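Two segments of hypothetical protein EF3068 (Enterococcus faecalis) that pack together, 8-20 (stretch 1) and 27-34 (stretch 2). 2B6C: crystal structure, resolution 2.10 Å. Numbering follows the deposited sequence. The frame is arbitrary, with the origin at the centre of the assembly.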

# COMPACT_ATOMS: atom_id res chain seq x y z
N GLN B 8 -5.13 14.47 19.64
CA GLN B 8 -4.76 15.67 20.37
C GLN B 8 -3.35 15.54 20.88
O GLN B 8 -3.02 14.63 21.63
CB GLN B 8 -5.68 15.89 21.56
CG GLN B 8 -7.07 16.26 21.17
CD GLN B 8 -7.61 17.40 22.00
OE1 GLN B 8 -8.62 18.01 21.64
NE2 GLN B 8 -6.92 17.72 23.10
N PHE B 9 -2.49 16.46 20.46
CA PHE B 9 -1.14 16.44 20.95
C PHE B 9 -1.03 17.19 22.28
O PHE B 9 -1.74 18.17 22.53
CB PHE B 9 -0.17 17.02 19.93
CG PHE B 9 -0.11 16.25 18.64
CD1 PHE B 9 -0.39 16.88 17.43
CD2 PHE B 9 0.22 14.89 18.63
CE1 PHE B 9 -0.33 16.17 16.23
CE2 PHE B 9 0.28 14.17 17.43
CZ PHE B 9 0.00 14.81 16.24
N GLN B 10 -0.15 16.68 23.13
CA GLN B 10 0.19 17.34 24.38
C GLN B 10 1.25 18.40 24.10
O GLN B 10 2.24 18.15 23.42
CB GLN B 10 0.71 16.30 25.38
CG GLN B 10 0.35 16.61 26.81
CD GLN B 10 -1.17 16.77 27.00
OE1 GLN B 10 -1.62 17.69 27.69
NE2 GLN B 10 -1.96 15.88 26.38
N LYS B 11 1.03 19.60 24.64
CA LYS B 11 1.93 20.72 24.41
C LYS B 11 3.27 20.55 25.14
O LYS B 11 3.33 20.34 26.36
CB LYS B 11 1.21 22.04 24.74
CG LYS B 11 2.10 23.29 24.83
CD LYS B 11 1.54 24.45 24.00
CE LYS B 11 2.16 24.47 22.59
NZ LYS B 11 1.57 25.51 21.66
N ASN B 12 4.35 20.58 24.37
CA ASN B 12 5.70 20.56 24.92
C ASN B 12 6.37 21.90 24.61
O ASN B 12 6.97 22.07 23.54
CB ASN B 12 6.51 19.37 24.40
CG ASN B 12 7.94 19.34 24.95
OD1 ASN B 12 8.48 20.37 25.42
ND2 ASN B 12 8.57 18.16 24.89
N PRO B 13 6.28 22.86 25.56
CA PRO B 13 6.62 24.26 25.34
C PRO B 13 8.06 24.51 24.92
O PRO B 13 8.32 25.41 24.11
CB PRO B 13 6.36 24.92 26.71
CG PRO B 13 5.53 23.97 27.44
CD PRO B 13 5.82 22.61 26.93
N GLU B 14 9.00 23.72 25.46
CA GLU B 14 10.41 23.92 25.15
C GLU B 14 10.75 23.43 23.73
O GLU B 14 11.47 24.10 22.98
CB GLU B 14 11.30 23.28 26.21
CG GLU B 14 11.26 24.01 27.58
CD GLU B 14 12.65 24.13 28.27
OE1 GLU B 14 13.68 23.99 27.56
OE2 GLU B 14 12.71 24.37 29.51
N THR B 15 10.23 22.26 23.38
CA THR B 15 10.45 21.71 22.05
C THR B 15 9.69 22.54 21.01
O THR B 15 10.17 22.75 19.90
CB THR B 15 10.05 20.21 22.01
OG1 THR B 15 10.79 19.49 23.02
CG2 THR B 15 10.35 19.61 20.64
N ALA B 16 8.50 23.02 21.37
CA ALA B 16 7.69 23.85 20.48
C ALA B 16 8.43 25.14 20.12
O ALA B 16 8.44 25.53 18.97
CB ALA B 16 6.31 24.16 21.10
N ALA B 17 9.04 25.80 21.10
CA ALA B 17 9.82 27.01 20.88
C ALA B 17 10.92 26.79 19.85
O ALA B 17 11.15 27.65 19.02
CB ALA B 17 10.43 27.50 22.19
N LYS B 18 11.61 25.65 19.95
CA LYS B 18 12.69 25.30 19.00
C LYS B 18 12.19 25.01 17.61
O LYS B 18 12.80 25.46 16.66
CB LYS B 18 13.51 24.10 19.49
CG LYS B 18 14.31 24.39 20.76
CD LYS B 18 14.84 23.12 21.37
CE LYS B 18 15.86 23.49 22.47
NZ LYS B 18 16.08 22.34 23.40
N MSE B 19 11.10 24.24 17.50
CA MSE B 19 10.49 23.95 16.20
C MSE B 19 9.95 25.20 15.54
O MSE B 19 10.10 25.40 14.33
CB MSE B 19 9.40 22.90 16.36
CG MSE B 19 9.95 21.54 16.72
SE MSE B 19 8.55 20.25 17.18
CE MSE B 19 7.99 19.80 15.26
N SER B 20 9.32 26.05 16.35
CA SER B 20 8.79 27.31 15.87
C SER B 20 9.89 28.20 15.31
O SER B 20 9.73 28.77 14.25
CB SER B 20 8.08 28.05 16.99
OG SER B 20 7.61 29.27 16.49
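Stretch 2 (27-34) FVFAGIPA

The most unusual feature of this contact is Gly31, which brings its bare CA to 3.5 Å from Ala16 N at the first turn of the helix. Its phi/psi of 97/43 would jam a CB against the carbonyl of Ala30, and an ideal CB would also lie 2.2 Å from Asn12 O and 2.9 Å from Ala16 N. Both the local backbone and the packing therefore call for glycine, and the CA atoms of Ala16 and Gly31 can come within 3.6 Å.

Stretch 2 has no regular helix or strand. From Phe27 to Phe29 it is extended, at Ala30 (-84/-30) and Gly31 it bends, and at Ile32 it extends again toward Pro33, the N-cap of a further helix. Up to Ala30 it runs against stretch 1, Phe27 near Ser20, Phe29 beside Ala16 and Met19, Ala30 by Lys11 and Asn12; after the bend at Gly31 it turns partly back along the helix, with Pro33 CG 3.8 Å from Thr15 CG2, while the Ile32 side chain reaches Phe9.

Two hydrogen bonds fix this register, Asn12 N to Ala30 O and Lys11 NZ to Phe29 O, both 2.8 Å. Asn12 also caps its own helix, its OD1 accepting from Thr15 N at 3.3 Å, so one residue both starts the helix and ties down the loop.

Phe29, buried, packs along the helix. Its CB is 4.0 Å from Ala16 CB, and Ala16 CB also lies 3.5 Å from Phe29 O and 3.7 Å from Ala30 C, so this methyl rests directly on the backbone of stretch 2. Met19 CB sits over one ring face, 3.9 Å from the ring centroid. The selenomethionine then extends past the ring: its CE lies 3.6 Å from Phe29 CE2 and 3.5 Å from Ile32 O, its SE 3.8 Å from Gly31 CA. Before the helix, Ile32 CG1 packs 3.7 Å from Phe9 CB. At the other end, water 1 accepts from Phe27 N (2.9 Å) and donates to Ser20 O (2.7 Å), bridging the two backbones.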

# COMPACT_ATOMS: atom_id res chain seq x y z
N PHE B 27 4.56 29.91 12.62
CA PHE B 27 3.56 28.90 12.94
C PHE B 27 3.57 28.70 14.42
O PHE B 27 4.61 28.87 15.07
CB PHE B 27 3.87 27.55 12.27
CG PHE B 27 3.92 27.63 10.77
CD1 PHE B 27 5.14 27.59 10.10
CD2 PHE B 27 2.73 27.74 10.02
CE1 PHE B 27 5.21 27.68 8.69
CE2 PHE B 27 2.78 27.85 8.61
CZ PHE B 27 4.03 27.84 7.95
N VAL B 28 2.42 28.28 14.94
CA VAL B 28 2.32 27.79 16.31
C VAL B 28 2.63 26.27 16.27
O VAL B 28 2.08 25.54 15.43
CB VAL B 28 0.93 28.14 16.95
CG1 VAL B 28 0.80 27.66 18.43
CG2 VAL B 28 0.69 29.64 16.89
N PHE B 29 3.50 25.80 17.17
CA PHE B 29 3.78 24.37 17.29
C PHE B 29 3.26 23.79 18.60
O PHE B 29 3.19 24.51 19.62
CB PHE B 29 5.30 24.09 17.19
CG PHE B 29 5.79 24.01 15.76
CD1 PHE B 29 6.09 25.18 15.05
CD2 PHE B 29 5.93 22.78 15.13
CE1 PHE B 29 6.53 25.10 13.68
CE2 PHE B 29 6.37 22.68 13.79
CZ PHE B 29 6.69 23.85 13.08
N ALA B 30 2.95 22.50 18.58
CA ALA B 30 2.62 21.81 19.82
C ALA B 30 3.93 21.38 20.49
O ALA B 30 4.01 21.30 21.69
CB ALA B 30 1.70 20.61 19.57
N GLY B 31 4.95 21.11 19.68
CA GLY B 31 6.22 20.62 20.18
C GLY B 31 6.35 19.11 20.10
O GLY B 31 6.86 18.48 21.02
N ILE B 32 5.91 18.55 18.96
CA ILE B 32 5.96 17.11 18.71
C ILE B 32 6.84 16.81 17.50
O ILE B 32 6.37 16.92 16.36
CB ILE B 32 4.55 16.54 18.38
CG1 ILE B 32 3.48 17.06 19.35
CG2 ILE B 32 4.60 14.99 18.38
CD1 ILE B 32 3.65 16.58 20.80
N PRO B 33 8.09 16.38 17.74
CA PRO B 33 8.94 16.05 16.59
C PRO B 33 8.36 14.90 15.74
O PRO B 33 7.53 14.13 16.23
CB PRO B 33 10.28 15.67 17.25
CG PRO B 33 10.22 16.39 18.67
CD PRO B 33 8.77 16.18 19.03
N ALA B 34 8.77 14.85 14.48
CA ALA B 34 8.24 13.92 13.48
C ALA B 34 8.20 12.45 13.93
O ALA B 34 7.12 11.85 13.86
CB ALA B 34 8.97 14.05 12.16
O HOH W 1 7.17 28.81 13.42
O HOH W 2 5.31 31.25 16.26